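Local coordinates for protein alanyl-tRNA synthetase (Aquifex aeolicus, PDB 3G98) that ligates alanine to tRNA(Ala), here represented by its C-Ala domain, which brings editing and aminoacylation functions together on one tRNA, at residues F9-G14 with K103-I108; R25-M30 with V40-R45; M30-T35 with A85-G90; F52-S57 with V64-V69. All coordinates share one frame; numbering follows the deposited sequence.

Contact 1: residues F9-G14 with K103-I108; sequences FTLHYG and KLLKEI
The ammonium nitrogen of K106 stands beside the phenol of Y13, with NZ 3.5 Å from Y13 OH. The two are close but are not hydrogen-bonded. The stronger partner of NZ lies outside the two segments: it is E4 of the neighbouring strand 2-6, whose OE1 pairs with it in a salt bridge. From CG onward the K106 chain is extended, and it runs at about a right angle to the side chains of L11 and Y13. Its CE lies 4.0 Å from Y13 CE2, in an oblique approach to the ring. Further back, K106 CG meets L11 CD2 at 3.8 Å. The other methyl of L11, CD1, turns to L105 CD2, also at 3.8 Å. With CG anti to the backbone N (chi1 177°), L11 sends its two methyls to two successive residues of the helix. Y13 has CG between its backbone N and carbonyl carbon (chi1 70°), and this brings CE2, CZ and OH to the end of the lysine. An alanine in place of Y13 takes the ring away from CE and NZ of K106, and the end of the lysine would probably be freer to move, although E4 could still hold the charge. The segments run nearly antiparallel, at 169°, with axes 10.8 Å apart. This is the packing of the C-terminal helix 98-110 on one face of the mixed sheet in this alpha and beta fold.

Contact 2: residues R25-M30 with V40-R45; sequences RNLADM and VFIASR
A28 of helix 21-31 meets V40 and I42 of strand 38-46 within a beta-alpha-beta unit. The unit starts with strand 9-17, crosses over through the helix, and ends in strand 38-46, which lies parallel to the first strand. Helix segment and strand segment run nearly antiparallel, at 161°, with their axes 8.7 Å apart. The CA atoms of A28 and V40 are 6.1 Å apart, a close approach that the small alanine allows. I42 carries much of the contact through a single methyl. Its CG1 lies between the backbone N and the carbonyl carbon (chi1 60°), and the chain then extends to CD1, which reaches the helix surface. There CD1 is 3.7 Å from A28 N and 3.9 Å from A28 CB. The same methyl meets the L27 side chain, with L27 CD2 at 4.0 Å. These two side chains cross at about a right angle. V40 meets the same alanine at its CB and backbone: V40 CG1 is 4.0 Å from A28 CA, and V40 CG2 is 4.1 Å from A28 O. L31 also touches V40, and V53 of the next strand touches A28, so the apolar patch goes on beyond the two segments. F41, between V40 and I42 in the strand, points away and packs against helix 98-110. All side-chain groups that meet here are aliphatic, so the fit rests on shape and on the exclusion of water, not on any directional bond.

Contact 3: residues M30-T35 with A85-G90; sequences MLRQRT and ADLAQG
The two backbones stay well apart, with the CA atoms of R32 and D86 9.0 Å from each other, and the long side chain of R32 covers most of the distance. D86 comes just before strand 87-92. The guanidinium of R32 grips one carboxylate oxygen end-on with both terminal nitrogens. NH1 reaches D86 OD2 at 2.9 Å, and NH2 reaches the same OD2 at 3.1 Å. The oxygen lies near the guanidinium plane, at its edge. It is met on its anti side, with NH1 18° out of the carboxylate plane, and the two flat groups are turned 27° against each other. R32 has CG between its backbone N and carbonyl carbon (chi1 52°) and bends again at chi2, which brings the chain over to D86. L87 adds an apolar neighbour, its CD2 4.2 Å from R32 NH2. The guanidinium has other partners as well. NH1 donates to the backbone oxygen of V56, and NH2 also forms a salt bridge with D29. A methionine in place of R32 has no N-H to give from its side chain, and the buried D86 carboxylate and D29 would probably be left without this shared countercharge. The nearby positive group is likely to favour the charged form of D86. R32 in turn is shared by two acids and a carbonyl, which should fix the rotation of its guanidinium.

Contact 4: residues F52-S57 with V64-V69; sequences FVIGVS and VNAKEV
V56 and V64 make the tightest part of this contact, and the looser part lies at I54 and V69. V56 CG2 comes within 3.6 Å of the backbone oxygen of V64. The other methyl, V56 CG1, meets V64 CG1 at 3.8 Å, and the two side chains cross obliquely. With CG1 anti to the carbonyl carbon (chi1 -55°) and CG2 between the backbone N and that carbon, both methyls of V56 reach V64. Two residues earlier in the strand, I54 CG2 touches A66 CB at 3.9 Å. The same CB is 3.9 Å from I54 O, so the small alanine sits close to the strand, with the CA atoms of I54 and A66 5.9 Å apart. Here strand 49-56 of the mixed sheet receives the first turn of helix 66-76, on the face that also carries helix 98-110. L105 of that helix touches both I54 and V69, and L109 touches V64. Contact between I54 and V69 is wider, with I54 CD1 4.2 Å from V69 CG1 and the side chains at about a right angle. On the side turned from the strand the character changes to polar. N65 points away and is the N-cap of the helix. Its OD1 accepts a weak bond from K67 N at 2.9 Å. V69 N closes the first turn on N65 O, while K67 and E68 stand exposed to solvent.

In the fold
The four contacts share one mixed sheet. Contacts 1 and 4 lie on one face and meet through L105, whose CD1 is 3.4 Å from V69 CG1; their centres are about 11 Å apart. Contacts 2 and 3 lie on the other face with centres about 8 Å apart, and both use helix 21-31. There R25 NH1 is 3.1 Å from Q89 OE1, a probable hydrogen bond. The sheet ties the two faces together. V40 N to G55 O, at 2.7 Å, joins contacts 2 and 4. D86 O to V56 N, at 2.8 Å, joins contacts 3 and 4. Contacts 1 and 3 do not touch; their nearest atoms are about 5 Å apart.

Contact 1: residues F9-G14 with K103-I108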
loop_
_atom_site.group_PDB
_atom_site.type_symbol
_atom_site.label_atom_id
_atom_site.label_comp_id
_atom_site.label_asym_id
_atom_site.label_seq_id
_atom_site.Cartn_x
_atom_site.Cartn_y
_atom_site.Cartn_z
ATOM N N PHE A 9 -5.567 -13.338 -2.060
ATOM C CA PHE A 9 -5.755 -12.079 -1.330
ATOM C C PHE A 9 -6.802 -11.180 -1.985
ATOM O O PHE A 9 -7.126 -11.352 -3.158
ATOM C CB PHE A 9 -4.419 -11.330 -1.227
ATOM C CG PHE A 9 -3.258 -12.215 -0.870
ATOM C CD1 PHE A 9 -2.312 -12.563 -1.827
ATOM C CD2 PHE A 9 -3.121 -12.719 0.413
ATOM C CE1 PHE A 9 -1.244 -13.386 -1.504
ATOM C CE2 PHE A 9 -2.052 -13.544 0.744
ATOM C CZ PHE A 9 -1.115 -13.877 -0.214
ATOM N N THR A 10 -7.338 -10.232 -1.214
ATOM C CA THR A 10 -8.184 -9.171 -1.765
ATOM C C THR A 10 -7.441 -7.837 -1.666
ATOM O O THR A 10 -7.151 -7.348 -0.565
ATOM C CB THR A 10 -9.550 -9.059 -1.040
ATOM O OG1 THR A 10 -10.288 -10.278 -1.196
ATOM C CG2 THR A 10 -10.376 -7.910 -1.611
ATOM N N LEU A 11 -7.123 -7.261 -2.820
ATOM C CA LEU A 11 -6.381 -6.004 -2.873
ATOM C C LEU A 11 -7.310 -4.800 -2.972
ATOM O O LEU A 11 -8.168 -4.741 -3.849
ATOM C CB LEU A 11 -5.395 -6.002 -4.045
ATOM C CG LEU A 11 -4.601 -4.704 -4.239
ATOM C CD1 LEU A 11 -3.707 -4.426 -3.042
ATOM C CD2 LEU A 11 -3.772 -4.763 -5.525
ATOM N N HIS A 12 -7.143 -3.859 -2.045
ATOM C CA HIS A 12 -7.844 -2.578 -2.082
ATOM C C HIS A 12 -6.814 -1.484 -2.343
ATOM O O HIS A 12 -5.820 -1.353 -1.611
ATOM C CB HIS A 12 -8.563 -2.304 -0.753
ATOM C CG HIS A 12 -9.474 -3.408 -0.322
ATOM N ND1 HIS A 12 -10.781 -3.504 -0.754
ATOM C CD2 HIS A 12 -9.267 -4.471 0.491
ATOM C CE1 HIS A 12 -11.338 -4.581 -0.226
ATOM N NE2 HIS A 12 -10.441 -5.184 0.534
ATOM N N TYR A 13 -7.029 -0.692 -3.381
ATOM C CA TYR A 13 -6.028 0.302 -3.728
ATOM C C TYR A 13 -6.596 1.559 -4.335
ATOM O O TYR A 13 -7.663 1.552 -4.957
ATOM C CB TYR A 13 -4.950 -0.298 -4.642
ATOM C CG TYR A 13 -5.448 -0.613 -6.037
ATOM C CD1 TYR A 13 -5.351 0.329 -7.053
ATOM C CD2 TYR A 13 -6.027 -1.846 -6.331
ATOM C CE1 TYR A 13 -5.816 0.053 -8.337
ATOM C CE2 TYR A 13 -6.493 -2.135 -7.610
ATOM C CZ TYR A 13 -6.382 -1.180 -8.606
ATOM O OH TYR A 13 -6.842 -1.454 -9.875
ATOM N N GLY A 14 -5.861 2.647 -4.163
ATOM C CA GLY A 14 -6.268 3.910 -4.752
ATOM C C GLY A 14 -5.356 5.030 -4.330
ATOM O O GLY A 14 -4.666 4.936 -3.314
ATOM N N LYS A 103 0.732 -2.169 -10.342
ATOM C CA LYS A 103 1.048 -3.318 -11.190
ATOM C C LYS A 103 2.094 -4.221 -10.530
ATOM O O LYS A 103 1.917 -5.444 -10.470
ATOM C CB LYS A 103 1.514 -2.844 -12.569
ATOM C CG LYS A 103 1.680 -3.945 -13.603
ATOM C CD LYS A 103 2.032 -3.354 -14.972
ATOM C CE LYS A 103 3.490 -2.890 -15.013
ATOM N NZ LYS A 103 3.829 -2.096 -16.230
ATOM N N LEU A 104 3.169 -3.616 -10.022
ATOM C CA LEU A 104 4.212 -4.350 -9.302
ATOM C C LEU A 104 3.662 -5.096 -8.084
ATOM O O LEU A 104 4.002 -6.252 -7.860
ATOM C CB LEU A 104 5.349 -3.410 -8.862
ATOM C CG LEU A 104 6.484 -4.050 -8.036
ATOM C CD1 LEU A 104 7.117 -5.215 -8.780
ATOM C CD2 LEU A 104 7.554 -3.037 -7.672
ATOM N N LEU A 105 2.829 -4.431 -7.291
ATOM C CA LEU A 105 2.244 -5.068 -6.108
ATOM C C LEU A 105 1.407 -6.278 -6.494
ATOM O O LEU A 105 1.462 -7.322 -5.830
ATOM C CB LEU A 105 1.397 -4.067 -5.296
ATOM C CG LEU A 105 0.712 -4.622 -4.045
ATOM C CD1 LEU A 105 1.709 -5.282 -3.108
ATOM C CD2 LEU A 105 -0.079 -3.519 -3.328
ATOM N N LYS A 106 0.623 -6.160 -7.561
ATOM C CA LYS A 106 -0.166 -7.304 -7.995
ATOM C C LYS A 106 0.740 -8.454 -8.391
ATOM O O LYS A 106 0.443 -9.613 -8.109
ATOM C CB LYS A 106 -1.092 -6.936 -9.154
ATOM C CG LYS A 106 -2.231 -6.016 -8.750
ATOM C CD LYS A 106 -3.067 -5.652 -9.960
ATOM C CE LYS A 106 -4.105 -4.599 -9.626
ATOM N NZ LYS A 106 -4.981 -4.316 -10.813
ATOM N N GLU A 107 1.850 -8.133 -9.045
ATOM C CA GLU A 107 2.806 -9.164 -9.449
ATOM C C GLU A 107 3.446 -9.791 -8.217
ATOM O O GLU A 107 3.703 -10.999 -8.176
ATOM C CB GLU A 107 3.879 -8.566 -10.356
ATOM C CG GLU A 107 4.897 -9.589 -10.836
ATOM C CD GLU A 107 4.256 -10.677 -11.669
ATOM O OE1 GLU A 107 3.970 -10.419 -12.857
ATOM O OE2 GLU A 107 4.033 -11.788 -11.136
ATOM N N ILE A 108 3.701 -8.965 -7.208
ATOM C CA ILE A 108 4.253 -9.461 -5.961
ATOM C C ILE A 108 3.267 -10.408 -5.281
ATOM O O ILE A 108 3.637 -11.507 -4.870
ATOM C CB ILE A 108 4.643 -8.317 -5.010
ATOM C CG1 ILE A 108 5.941 -7.654 -5.487
ATOM C CG2 ILE A 108 4.808 -8.840 -3.579
ATOM C CD1 ILE A 108 6.274 -6.354 -4.758
#

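Contact 2: residues R25-M30 with V40-R45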
loop_
_atom_site.group_PDB
_atom_site.type_symbol
_atom_site.label_atom_id
_atom_site.label_comp_id
_atom_site.label_asym_id
_atom_site.label_seq_id
_atom_site.Cartn_x
_atom_site.Cartn_y
_atom_site.Cartn_z
ATOM N N ARG A 25 -2.822 6.639 6.871
ATOM C CA ARG A 25 -2.451 5.479 7.673
ATOM C C ARG A 25 -3.649 4.930 8.438
ATOM O O ARG A 25 -3.858 3.715 8.501
ATOM C CB ARG A 25 -1.356 5.866 8.672
ATOM C CG ARG A 25 -0.778 4.701 9.443
ATOM C CD ARG A 25 0.038 5.180 10.639
ATOM N NE ARG A 25 0.626 4.044 11.327
ATOM C CZ ARG A 25 1.796 3.504 10.996
ATOM N NH1 ARG A 25 2.505 4.014 9.996
ATOM N NH2 ARG A 25 2.255 2.460 11.669
ATOM N N ASN A 26 -4.422 5.826 9.043
ATOM C CA ASN A 26 -5.580 5.401 9.816
ATOM C C ASN A 26 -6.625 4.725 8.912
ATOM O O ASN A 26 -7.244 3.731 9.299
ATOM C CB ASN A 26 -6.172 6.578 10.590
ATOM C CG ASN A 26 -5.273 7.041 11.732
ATOM O OD1 ASN A 26 -5.408 8.162 12.221
ATOM N ND2 ASN A 26 -4.343 6.176 12.155
ATOM N N LEU A 27 -6.791 5.250 7.701
ATOM C CA LEU A 27 -7.711 4.654 6.732
ATOM C C LEU A 27 -7.272 3.248 6.321
ATOM O O LEU A 27 -8.090 2.318 6.267
ATOM C CB LEU A 27 -7.855 5.558 5.500
ATOM C CG LEU A 27 -8.784 5.106 4.364
ATOM C CD1 LEU A 27 -10.207 4.859 4.865
ATOM C CD2 LEU A 27 -8.800 6.131 3.242
ATOM N N ALA A 28 -5.979 3.091 6.036
ATOM C CA ALA A 28 -5.444 1.794 5.650
ATOM C C ALA A 28 -5.622 0.799 6.784
ATOM O O ALA A 28 -5.992 -0.351 6.560
ATOM C CB ALA A 28 -3.983 1.913 5.275
ATOM N N ASP A 29 -5.363 1.256 8.007
ATOM C CA ASP A 29 -5.510 0.418 9.187
ATOM C C ASP A 29 -6.942 -0.115 9.287
ATOM O O ASP A 29 -7.154 -1.312 9.485
ATOM C CB ASP A 29 -5.093 1.224 10.428
ATOM C CG ASP A 29 -5.267 0.462 11.726
ATOM O OD1 ASP A 29 -5.024 -0.761 11.771
ATOM O OD2 ASP A 29 -5.634 1.111 12.721
ATOM N N MET A 30 -7.920 0.768 9.125
ATOM C CA MET A 30 -9.327 0.366 9.206
ATOM C C MET A 30 -9.710 -0.627 8.112
ATOM O O MET A 30 -10.388 -1.620 8.373
ATOM C CB MET A 30 -10.238 1.585 9.117
ATOM C CG MET A 30 -10.228 2.441 10.362
ATOM S SD MET A 30 -11.556 3.642 10.301
ATOM C CE MET A 30 -11.124 4.506 8.793
ATOM N N VAL A 40 -4.039 -3.678 1.593
ATOM C CA VAL A 40 -4.470 -2.318 1.270
ATOM C C VAL A 40 -3.262 -1.514 0.835
ATOM O O VAL A 40 -2.266 -1.436 1.562
ATOM C CB VAL A 40 -5.108 -1.640 2.497
ATOM C CG1 VAL A 40 -5.562 -0.222 2.165
ATOM C CG2 VAL A 40 -6.251 -2.492 3.044
ATOM N N PHE A 41 -3.330 -0.935 -0.360
ATOM C CA PHE A 41 -2.253 -0.073 -0.839
ATOM C C PHE A 41 -2.856 1.248 -1.253
ATOM O O PHE A 41 -3.442 1.370 -2.326
ATOM C CB PHE A 41 -1.506 -0.753 -1.996
ATOM C CG PHE A 41 -0.442 0.101 -2.650
ATOM C CD1 PHE A 41 0.405 0.913 -1.895
ATOM C CD2 PHE A 41 -0.271 0.062 -4.029
ATOM C CE1 PHE A 41 1.396 1.682 -2.515
ATOM C CE2 PHE A 41 0.718 0.814 -4.646
ATOM C CZ PHE A 41 1.547 1.633 -3.884
ATOM N N ILE A 42 -2.751 2.242 -0.383
ATOM C CA ILE A 42 -3.340 3.533 -0.709
ATOM C C ILE A 42 -2.287 4.617 -0.625
ATOM O O ILE A 42 -1.273 4.476 0.062
ATOM C CB ILE A 42 -4.566 3.887 0.165
ATOM C CG1 ILE A 42 -4.187 3.932 1.648
ATOM C CG2 ILE A 42 -5.712 2.905 -0.100
ATOM C CD1 ILE A 42 -5.340 4.343 2.569
ATOM N N ALA A 43 -2.534 5.696 -1.345
ATOM C CA ALA A 43 -1.553 6.752 -1.452
ATOM C C ALA A 43 -2.263 8.095 -1.457
ATOM O O ALA A 43 -3.470 8.175 -1.729
ATOM C CB ALA A 43 -0.742 6.578 -2.715
ATOM N N SER A 44 -1.504 9.144 -1.150
ATOM C CA SER A 44 -2.024 10.503 -1.200
ATOM C C SER A 44 -1.047 11.369 -1.964
ATOM O O SER A 44 0.136 11.439 -1.616
ATOM C CB SER A 44 -2.197 11.067 0.199
ATOM O OG SER A 44 -2.577 12.437 0.146
ATOM N N ARG A 45 -1.545 12.001 -3.020
ATOM C CA ARG A 45 -0.743 12.918 -3.809
ATOM C C ARG A 45 -0.896 14.320 -3.233
ATOM O O ARG A 45 -2.015 14.822 -3.092
ATOM C CB ARG A 45 -1.197 12.921 -5.268
ATOM C CG ARG A 45 -0.257 13.702 -6.160
ATOM C CD ARG A 45 -0.797 13.924 -7.561
ATOM N NE ARG A 45 0.162 14.715 -8.333
ATOM C CZ ARG A 45 0.659 14.364 -9.515
ATOM N NH1 ARG A 45 0.261 13.246 -10.106
ATOM N NH2 ARG A 45 1.540 15.151 -10.116
#

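Contact 3: residues M30-T35 with A85-G90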
loop_
_atom_site.group_PDB
_atom_site.type_symbol
_atom_site.label_atom_id
_atom_site.label_comp_id
_atom_site.label_asym_id
_atom_site.label_seq_id
_atom_site.Cartn_x
_atom_site.Cartn_y
_atom_site.Cartn_z
ATOM N N MET A 30 -7.920 0.768 9.125
ATOM C CA MET A 30 -9.327 0.366 9.206
ATOM C C MET A 30 -9.710 -0.627 8.112
ATOM O O MET A 30 -10.388 -1.620 8.373
ATOM C CB MET A 30 -10.238 1.585 9.117
ATOM C CG MET A 30 -10.228 2.441 10.362
ATOM S SD MET A 30 -11.556 3.642 10.301
ATOM C CE MET A 30 -11.124 4.506 8.793
ATOM N N LEU A 31 -9.278 -0.348 6.887
ATOM C CA LEU A 31 -9.612 -1.199 5.749
ATOM C C LEU A 31 -9.064 -2.629 5.813
ATOM O O LEU A 31 -9.655 -3.528 5.212
ATOM C CB LEU A 31 -9.179 -0.542 4.437
ATOM C CG LEU A 31 -9.943 0.710 4.019
ATOM C CD1 LEU A 31 -9.250 1.353 2.813
ATOM C CD2 LEU A 31 -11.385 0.358 3.701
ATOM N N ARG A 32 -7.940 -2.853 6.498
ATOM C CA ARG A 32 -7.376 -4.216 6.545
ATOM C C ARG A 32 -7.979 -5.057 7.664
ATOM O O ARG A 32 -7.673 -6.236 7.801
ATOM C CB ARG A 32 -5.841 -4.227 6.612
ATOM C CG ARG A 32 -5.222 -3.378 7.701
ATOM C CD ARG A 32 -5.399 -3.984 9.080
ATOM N NE ARG A 32 -4.686 -3.205 10.097
ATOM C CZ ARG A 32 -3.501 -3.540 10.599
ATOM N NH1 ARG A 32 -2.900 -4.650 10.199
ATOM N NH2 ARG A 32 -2.930 -2.778 11.523
ATOM N N GLN A 33 -8.834 -4.429 8.457
ATOM C CA GLN A 33 -9.511 -5.101 9.560
ATOM C C GLN A 33 -10.777 -5.789 9.058
ATOM O O GLN A 33 -11.434 -6.528 9.790
ATOM C CB GLN A 33 -9.874 -4.079 10.635
ATOM C CG GLN A 33 -8.686 -3.401 11.285
ATOM C CD GLN A 33 -9.100 -2.316 12.258
ATOM O OE1 GLN A 33 -10.249 -2.264 12.691
ATOM N NE2 GLN A 33 -8.160 -1.447 12.613
ATOM N N ARG A 34 -11.093 -5.538 7.793
ATOM C CA ARG A 34 -12.318 -6.004 7.158
ATOM C C ARG A 34 -12.403 -7.529 7.190
ATOM O O ARG A 34 -13.277 -8.105 7.844
ATOM C CB ARG A 34 -12.351 -5.504 5.710
ATOM C CG ARG A 34 -13.727 -5.163 5.146
ATOM C CD ARG A 34 -14.675 -6.358 5.161
ATOM N NE ARG A 34 -15.705 -6.254 4.129
ATOM C CZ ARG A 34 -16.618 -5.288 4.072
ATOM N NH1 ARG A 34 -16.627 -4.322 4.980
ATOM N NH2 ARG A 34 -17.517 -5.283 3.096
ATOM N N THR A 35 -11.489 -8.178 6.478
ATOM C CA THR A 35 -11.446 -9.631 6.432
ATOM C C THR A 35 -10.145 -10.156 7.028
ATOM O O THR A 35 -9.494 -9.482 7.827
ATOM C CB THR A 35 -11.590 -10.166 4.983
ATOM O OG1 THR A 35 -10.429 -9.817 4.219
ATOM C CG2 THR A 35 -12.837 -9.600 4.314
ATOM N N ALA A 85 5.295 -5.732 9.880
ATOM C CA ALA A 85 4.830 -6.685 8.878
ATOM C C ALA A 85 3.368 -6.468 8.472
ATOM O O ALA A 85 2.971 -6.841 7.369
ATOM C CB ALA A 85 5.051 -8.129 9.360
ATOM N N ASP A 86 2.568 -5.873 9.356
ATOM C CA ASP A 86 1.142 -5.721 9.057
ATOM C C ASP A 86 0.757 -4.321 8.591
ATOM O O ASP A 86 -0.320 -4.138 8.020
ATOM C CB ASP A 86 0.272 -6.148 10.243
ATOM C CG ASP A 86 0.437 -5.239 11.446
ATOM O OD1 ASP A 86 1.589 -5.039 11.893
ATOM O OD2 ASP A 86 -0.588 -4.724 11.944
ATOM N N LEU A 87 1.644 -3.353 8.821
ATOM C CA LEU A 87 1.388 -1.956 8.463
ATOM C C LEU A 87 2.690 -1.157 8.307
ATOM O O LEU A 87 3.488 -1.018 9.248
ATOM C CB LEU A 87 0.480 -1.294 9.502
ATOM C CG LEU A 87 -0.108 0.087 9.180
ATOM C CD1 LEU A 87 -1.063 0.017 7.990
ATOM C CD2 LEU A 87 -0.810 0.683 10.398
ATOM N N ALA A 88 2.885 -0.614 7.114
ATOM C CA ALA A 88 4.106 0.142 6.801
ATOM C C ALA A 88 3.766 1.365 5.944
ATOM O O ALA A 88 2.718 1.406 5.309
ATOM C CB ALA A 88 5.104 -0.757 6.086
ATOM N N GLN A 89 4.655 2.358 5.923
ATOM C CA GLN A 89 4.354 3.638 5.285
ATOM C C GLN A 89 5.627 4.284 4.754
ATOM O O GLN A 89 6.723 4.021 5.260
ATOM C CB GLN A 89 3.648 4.560 6.298
ATOM C CG GLN A 89 3.326 5.977 5.825
ATOM C CD GLN A 89 2.296 6.664 6.729
ATOM O OE1 GLN A 89 2.206 6.363 7.922
ATOM N NE2 GLN A 89 1.510 7.574 6.158
ATOM N N GLY A 90 5.486 5.128 3.737
ATOM C CA GLY A 90 6.644 5.817 3.169
ATOM C C GLY A 90 6.267 7.058 2.381
ATOM O O GLY A 90 5.081 7.358 2.178
#

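Contact 4: residues F52-S57 with V64-V69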
loop_
_atom_site.group_PDB
_atom_site.type_symbol
_atom_site.label_atom_id
_atom_site.label_comp_id
_atom_site.label_asym_id
_atom_site.label_seq_id
_atom_site.Cartn_x
_atom_site.Cartn_y
_atom_site.Cartn_z
ATOM N N PHE A 52 2.494 7.039 0.912
ATOM C CA PHE A 52 1.816 5.779 0.659
ATOM C C PHE A 52 1.891 4.816 1.847
ATOM O O PHE A 52 2.820 4.869 2.658
ATOM C CB PHE A 52 2.359 5.122 -0.620
ATOM C CG PHE A 52 3.850 5.043 -0.673
ATOM C CD1 PHE A 52 4.602 6.120 -1.143
ATOM C CD2 PHE A 52 4.513 3.906 -0.225
ATOM C CE1 PHE A 52 5.978 6.066 -1.186
ATOM C CE2 PHE A 52 5.901 3.842 -0.254
ATOM C CZ PHE A 52 6.638 4.927 -0.736
ATOM N N VAL A 53 0.901 3.938 1.929
ATOM C CA VAL A 53 0.779 3.007 3.040
ATOM C C VAL A 53 0.404 1.626 2.514
ATOM O O VAL A 53 -0.380 1.496 1.570
ATOM C CB VAL A 53 -0.332 3.450 4.010
ATOM C CG1 VAL A 53 -0.591 2.370 5.077
ATOM C CG2 VAL A 53 0.001 4.813 4.656
ATOM N N ILE A 54 0.964 0.605 3.139
ATOM C CA ILE A 54 0.548 -0.775 2.913
ATOM C C ILE A 54 0.081 -1.319 4.250
ATOM O O ILE A 54 0.823 -1.282 5.235
ATOM C CB ILE A 54 1.710 -1.654 2.396
ATOM C CG1 ILE A 54 2.235 -1.145 1.053
ATOM C CG2 ILE A 54 1.254 -3.118 2.266
ATOM C CD1 ILE A 54 1.486 -1.672 -0.129
ATOM N N GLY A 55 -1.164 -1.780 4.290
ATOM C CA GLY A 55 -1.692 -2.452 5.477
ATOM C C GLY A 55 -2.214 -3.809 5.066
ATOM O O GLY A 55 -2.831 -3.941 4.010
ATOM N N VAL A 56 -1.954 -4.829 5.878
ATOM C CA VAL A 56 -2.452 -6.165 5.568
ATOM C C VAL A 56 -3.224 -6.730 6.759
ATOM O O VAL A 56 -3.000 -6.321 7.901
ATOM C CB VAL A 56 -1.318 -7.154 5.121
ATOM C CG1 VAL A 56 -0.519 -6.586 3.947
ATOM C CG2 VAL A 56 -0.396 -7.490 6.266
ATOM N N SER A 57 -4.152 -7.638 6.492
ATOM C CA SER A 57 -4.835 -8.338 7.572
ATOM C C SER A 57 -3.783 -9.026 8.425
ATOM O O SER A 57 -2.863 -9.653 7.895
ATOM C CB SER A 57 -5.789 -9.380 7.004
ATOM O OG SER A 57 -6.837 -8.773 6.287
ATOM N N VAL A 64 2.275 -11.812 3.311
ATOM C CA VAL A 64 2.509 -10.505 2.701
ATOM C C VAL A 64 3.092 -9.582 3.756
ATOM O O VAL A 64 2.373 -9.044 4.602
ATOM C CB VAL A 64 1.219 -9.881 2.137
ATOM C CG1 VAL A 64 1.529 -8.529 1.476
ATOM C CG2 VAL A 64 0.558 -10.830 1.149
ATOM N N ASN A 65 4.408 -9.428 3.710
ATOM C CA ASN A 65 5.135 -8.654 4.700
ATOM C C ASN A 65 5.209 -7.189 4.274
ATOM O O ASN A 65 5.898 -6.846 3.305
ATOM C CB ASN A 65 6.536 -9.248 4.881
ATOM C CG ASN A 65 7.249 -8.695 6.093
ATOM O OD1 ASN A 65 7.123 -7.517 6.416
ATOM N ND2 ASN A 65 8.003 -9.548 6.777
ATOM N N ALA A 66 4.497 -6.323 4.993
ATOM C CA ALA A 66 4.429 -4.919 4.596
ATOM C C ALA A 66 5.797 -4.238 4.679
ATOM O O ALA A 66 6.059 -3.289 3.945
ATOM C CB ALA A 66 3.388 -4.161 5.420
ATOM N N LYS A 67 6.655 -4.733 5.571
ATOM C CA LYS A 67 8.036 -4.268 5.678
ATOM C C LYS A 67 8.773 -4.402 4.348
ATOM O O LYS A 67 9.482 -3.484 3.926
ATOM C CB LYS A 67 8.790 -5.080 6.741
ATOM C CG LYS A 67 8.862 -4.464 8.126
ATOM C CD LYS A 67 9.783 -5.301 9.031
ATOM C CE LYS A 67 10.477 -4.437 10.068
ATOM N NZ LYS A 67 11.349 -5.237 10.964
ATOM N N GLU A 68 8.629 -5.561 3.704
ATOM C CA GLU A 68 9.306 -5.821 2.441
ATOM C C GLU A 68 8.617 -5.061 1.315
ATOM O O GLU A 68 9.251 -4.350 0.540
ATOM C CB GLU A 68 9.268 -7.313 2.105
ATOM C CG GLU A 68 9.876 -8.221 3.152
ATOM C CD GLU A 68 9.859 -9.671 2.721
ATOM O OE1 GLU A 68 9.940 -9.925 1.499
ATOM O OE2 GLU A 68 9.771 -10.553 3.602
ATOM N N VAL A 69 7.307 -5.229 1.247
ATOM C CA VAL A 69 6.506 -4.719 0.146
ATOM C C VAL A 69 6.515 -3.190 0.061
ATOM O O VAL A 69 6.469 -2.629 -1.028
ATOM C CB VAL A 69 5.062 -5.234 0.261
ATOM C CG1 VAL A 69 4.220 -4.723 -0.894
ATOM C CG2 VAL A 69 5.059 -6.751 0.281
#